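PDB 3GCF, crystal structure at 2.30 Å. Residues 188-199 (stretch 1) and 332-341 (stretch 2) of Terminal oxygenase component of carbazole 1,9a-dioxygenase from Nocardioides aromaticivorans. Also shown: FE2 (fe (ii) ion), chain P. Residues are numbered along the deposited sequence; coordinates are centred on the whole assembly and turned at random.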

# COMPACT_ATOMS: atom_id res chain seq x y z
N THR A 188 -3.34 -27.69 20.69
CA THR A 188 -4.43 -27.08 21.44
C THR A 188 -5.16 -25.97 20.66
O THR A 188 -6.17 -25.46 21.13
CB THR A 188 -3.95 -26.53 22.81
OG1 THR A 188 -2.95 -25.52 22.61
CG2 THR A 188 -3.37 -27.65 23.65
N HIS A 189 -4.66 -25.62 19.48
CA HIS A 189 -5.32 -24.58 18.69
C HIS A 189 -6.65 -25.10 18.14
O HIS A 189 -7.49 -24.31 17.70
CB HIS A 189 -4.44 -24.14 17.51
CG HIS A 189 -4.69 -24.91 16.25
ND1 HIS A 189 -4.22 -26.19 16.04
CD2 HIS A 189 -5.42 -24.59 15.15
CE1 HIS A 189 -4.64 -26.63 14.87
NE2 HIS A 189 -5.37 -25.68 14.31
N ILE A 190 -6.85 -26.42 18.17
CA ILE A 190 -8.07 -27.01 17.63
C ILE A 190 -9.34 -26.52 18.31
O ILE A 190 -10.45 -26.79 17.85
CB ILE A 190 -8.01 -28.55 17.65
CG1 ILE A 190 -7.92 -29.07 19.08
CG2 ILE A 190 -6.83 -29.03 16.80
CD1 ILE A 190 -7.82 -30.60 19.16
N PHE A 191 -9.15 -25.80 19.41
CA PHE A 191 -10.26 -25.21 20.15
C PHE A 191 -11.06 -24.36 19.15
O PHE A 191 -12.29 -24.43 19.12
CB PHE A 191 -9.69 -24.32 21.26
CG PHE A 191 -10.71 -23.44 21.94
CD1 PHE A 191 -11.72 -23.99 22.71
CD2 PHE A 191 -10.63 -22.05 21.82
CE1 PHE A 191 -12.65 -23.17 23.36
CE2 PHE A 191 -11.55 -21.22 22.47
CZ PHE A 191 -12.56 -21.78 23.24
N MET A 192 -10.36 -23.59 18.33
CA MET A 192 -10.99 -22.70 17.36
C MET A 192 -11.79 -23.41 16.27
O MET A 192 -12.57 -22.77 15.56
CB MET A 192 -9.93 -21.80 16.69
CG MET A 192 -9.21 -22.45 15.52
SD MET A 192 -8.08 -21.34 14.65
CE MET A 192 -9.23 -20.25 13.84
N HIS A 193 -11.60 -24.72 16.12
CA HIS A 193 -12.33 -25.48 15.10
C HIS A 193 -13.61 -26.14 15.61
O HIS A 193 -14.35 -26.74 14.83
CB HIS A 193 -11.44 -26.59 14.52
CG HIS A 193 -10.24 -26.10 13.78
ND1 HIS A 193 -10.32 -25.22 12.72
CD2 HIS A 193 -8.92 -26.40 13.92
CE1 HIS A 193 -9.11 -25.01 12.23
NE2 HIS A 193 -8.24 -25.71 12.94
N ARG A 194 -13.85 -26.04 16.91
CA ARG A 194 -15.00 -26.68 17.55
C ARG A 194 -16.36 -26.49 16.86
O ARG A 194 -17.22 -27.37 16.94
CB ARG A 194 -15.11 -26.23 19.02
CG ARG A 194 -15.50 -24.77 19.20
CD ARG A 194 -15.40 -24.33 20.65
NE ARG A 194 -15.85 -22.95 20.83
CZ ARG A 194 -15.18 -21.88 20.41
NH1 ARG A 194 -14.01 -22.02 19.79
NH2 ARG A 194 -15.70 -20.67 20.58
N ASN A 195 -16.55 -25.35 16.20
CA ASN A 195 -17.82 -25.08 15.54
C ASN A 195 -17.83 -25.31 14.03
O ASN A 195 -18.80 -24.96 13.35
CB ASN A 195 -18.28 -23.65 15.85
CG ASN A 195 -18.68 -23.47 17.31
OD1 ASN A 195 -18.39 -22.44 17.92
ND2 ASN A 195 -19.35 -24.48 17.87
N SER A 196 -16.77 -25.89 13.49
CA SER A 196 -16.72 -26.17 12.06
C SER A 196 -17.81 -27.18 11.74
O SER A 196 -18.00 -28.15 12.48
CB SER A 196 -15.36 -26.78 11.68
OG SER A 196 -15.42 -27.36 10.38
N PRO A 197 -18.55 -26.96 10.64
CA PRO A 197 -19.63 -27.89 10.27
C PRO A 197 -19.10 -29.30 9.97
O PRO A 197 -19.88 -30.26 9.91
CB PRO A 197 -20.26 -27.22 9.04
CG PRO A 197 -19.13 -26.39 8.47
CD PRO A 197 -18.50 -25.81 9.72
N TRP A 198 -17.79 -29.43 9.81
CA TRP A 198 -17.20 -30.74 9.54
C TRP A 198 -17.21 -31.62 10.80
O TRP A 198 -17.24 -32.85 10.70
CB TRP A 198 -15.76 -30.59 9.03
CG TRP A 198 -15.12 -31.90 8.64
CD1 TRP A 198 -14.02 -32.48 9.22
CD2 TRP A 198 -15.55 -32.79 7.61
NE1 TRP A 198 -13.75 -33.68 8.60
CE2 TRP A 198 -14.67 -33.90 7.61
CE3 TRP A 198 -16.61 -32.77 6.67
CZ2 TRP A 198 -14.80 -34.97 6.72
CZ3 TRP A 198 -16.74 -33.85 5.78
CH2 TRP A 198 -15.84 -34.93 5.82
N VAL A 199 -17.20 -31.00 11.98
CA VAL A 199 -17.21 -31.78 13.21
C VAL A 199 -18.46 -32.65 13.27
O VAL A 199 -18.35 -33.88 13.40
CB VAL A 199 -17.14 -30.86 14.46
CG1 VAL A 199 -17.41 -31.66 15.72
CG2 VAL A 199 -15.75 -30.24 14.55
FE FE2 P . -6.20 -25.92 12.37
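Stretch 2 332-341: GFNDDDVWAR

The two stretches meet in a buried, metal-linked contact, in which a shared iron ion, one direct hydrogen bond and a run of aromatic and apolar packing join segments whose touching residues are at least 135 positions apart in sequence. Together they bury 541 Å², summed over both sides.

Stretch 2 begins as a loop, with Gly-332 at phi/psi -52/-31 and Phe-333 at -102/-51, and then becomes a helix that runs on past Arg-341. Its loop end lies beside the end of stretch 1 where a helix begins that continues later in the chain: the CA atoms of Ser-196 and Phe-333 are 5.6 Å apart. From there the contacts run backwards along stretch 1, Gly-332 and Phe-333 meeting Ser-196 to Trp-198, while Asp-337 and Ala-340 reach the 3-10 segment at His-189 and Met-192. The order of contacts is therefore broadly antiparallel.

An iron ion joins the two stretches at one side of the contact. His-189 NE2 and His-193 NE2 each lie 2.1 Å from FE, and Asp-337 binds through both carboxylate oxygens, OD1 at 2.1 Å and OD2 at 2.3 Å from FE; waters 2 and 3 complete six ligand atoms. The 3.0 Å between His-193 NE2 and Asp-337 OD1 thus reflects shared coordination, not a hydrogen bond. Asn-334 ND2 donates to Asp-337 OD2 at 2.8 Å, tying the carboxylate to its own stretch.

At the loop end, Ser-196 OG donates to Gly-332 O at 2.7 Å. The same OG accepts from Trp-198 N at 3.2 Å, capping the helix of stretch 1, so one hydroxyl serves both the cap and the contact. Phe-333, which has the largest covered area at 106 Å², lies with its ring against His-193. The ring centroids are 4.3 Å apart and the planes are inclined by 31°, an oblique pair, with His-193 CG 3.5 Å from Phe-333 CZ. Phe-333 CD1 also comes within 4.0 Å of Trp-198 CD1, at the edge of the indole.

Water 1 bridges where direct geometry fails: His-193 ND1 is 3.3 Å from Phe-333 O at a poor angle. His-193 ND1 donates to the oxygen of water 1 at 2.8 Å, and Asp-336 OD2 lies 2.6 Å from that same oxygen.

Met-192 packs on the helix. Its CE lies over the Trp-339 six-membered ring, 3.9 Å from the centroid and 25° off the normal, a CH-pi contact, while Met-192 SD is 3.7 Å from Ala-340 CB. Trp-339 NE1 donates to Asp-336 OD1 at 2.9 Å, linking the indole to a residue of its own stretch.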

# COMPACT_ATOMS: atom_id res chain seq x y z
N GLY A 332 -14.21 -26.36 4.65
CA GLY A 332 -15.11 -26.36 5.80
C GLY A 332 -14.44 -26.49 7.16
O GLY A 332 -14.96 -25.97 8.16
N PHE A 333 -13.32 -27.19 7.22
CA PHE A 333 -12.62 -27.35 8.48
C PHE A 333 -11.40 -26.43 8.57
O PHE A 333 -11.25 -25.69 9.55
CB PHE A 333 -12.15 -28.80 8.67
CG PHE A 333 -11.50 -29.05 10.00
CD1 PHE A 333 -12.27 -29.38 11.12
CD2 PHE A 333 -10.12 -28.91 10.16
CE1 PHE A 333 -11.68 -29.56 12.37
CE2 PHE A 333 -9.52 -29.09 11.41
CZ PHE A 333 -10.30 -29.41 12.52
N ASN A 334 -10.55 -26.46 7.55
CA ASN A 334 -9.32 -25.67 7.54
C ASN A 334 -9.35 -24.19 7.18
O ASN A 334 -8.38 -23.48 7.47
CB ASN A 334 -8.28 -26.37 6.67
CG ASN A 334 -7.72 -27.63 7.31
OD1 ASN A 334 -7.85 -28.72 6.76
ND2 ASN A 334 -7.09 -27.48 8.48
N ASP A 335 -10.42 -23.70 6.56
CA ASP A 335 -10.44 -22.28 6.20
C ASP A 335 -10.09 -21.36 7.36
O ASP A 335 -9.37 -20.38 7.18
CB ASP A 335 -11.80 -21.88 5.61
CG ASP A 335 -11.95 -22.30 4.16
OD1 ASP A 335 -10.93 -22.64 3.52
OD2 ASP A 335 -13.09 -22.27 3.65
N ASP A 336 -10.59 -21.67 8.56
CA ASP A 336 -10.29 -20.84 9.73
C ASP A 336 -8.81 -20.75 10.04
O ASP A 336 -8.36 -19.77 10.63
CB ASP A 336 -11.04 -21.34 10.96
CG ASP A 336 -12.52 -21.05 10.91
OD1 ASP A 336 -12.90 -19.98 10.38
OD2 ASP A 336 -13.32 -21.88 11.40
N ASP A 337 -8.05 -21.78 9.67
CA ASP A 337 -6.62 -21.77 9.94
C ASP A 337 -5.93 -20.64 9.18
O ASP A 337 -4.88 -20.15 9.60
CB ASP A 337 -5.97 -23.11 9.54
CG ASP A 337 -6.23 -24.21 10.56
OD1 ASP A 337 -6.11 -23.94 11.77
OD2 ASP A 337 -6.53 -25.35 10.15
N VAL A 338 -6.53 -20.22 8.07
CA VAL A 338 -5.95 -19.15 7.27
C VAL A 338 -5.92 -17.81 8.02
O VAL A 338 -4.85 -17.23 8.19
CB VAL A 338 -6.71 -18.98 5.92
CG1 VAL A 338 -6.14 -17.80 5.13
CG2 VAL A 338 -6.58 -20.26 5.10
N TRP A 339 -7.07 -17.32 8.48
CA TRP A 339 -7.04 -16.05 9.20
C TRP A 339 -6.36 -16.18 10.55
O TRP A 339 -5.85 -15.21 11.10
CB TRP A 339 -8.44 -15.43 9.35
CG TRP A 339 -9.48 -16.26 10.08
CD1 TRP A 339 -10.43 -17.06 9.50
CD2 TRP A 339 -9.71 -16.32 11.49
NE1 TRP A 339 -11.25 -17.60 10.47
CE2 TRP A 339 -10.83 -17.16 11.70
CE3 TRP A 339 -9.09 -15.73 12.60
CZ2 TRP A 339 -11.33 -17.44 12.98
CZ3 TRP A 339 -9.60 -16.01 13.88
CH2 TRP A 339 -10.71 -16.86 14.05
N ALA A 340 -6.33 -17.40 11.10
CA ALA A 340 -5.68 -17.61 12.38
C ALA A 340 -4.19 -17.33 12.21
O ALA A 340 -3.57 -16.69 13.06
CB ALA A 340 -5.88 -19.05 12.85
N ARG A 341 -3.62 -17.80 11.11
CA ARG A 341 -2.20 -17.56 10.84
C ARG A 341 -1.96 -16.08 10.62
O ARG A 341 -1.05 -15.49 11.21
CB ARG A 341 -1.77 -18.34 9.59
CG ARG A 341 -1.80 -19.85 9.75
CD ARG A 341 -1.59 -20.57 8.43
NE ARG A 341 -1.99 -21.97 8.53
CZ ARG A 341 -2.08 -22.81 7.50
NH1 ARG A 341 -1.78 -22.40 6.27
NH2 ARG A 341 -2.51 -24.05 7.70
O HOH W 1 -12.84 -24.43 11.71
O HOH W 2 -6.20 -27.96 12.02
O HOH W 3 -4.27 -26.09 11.83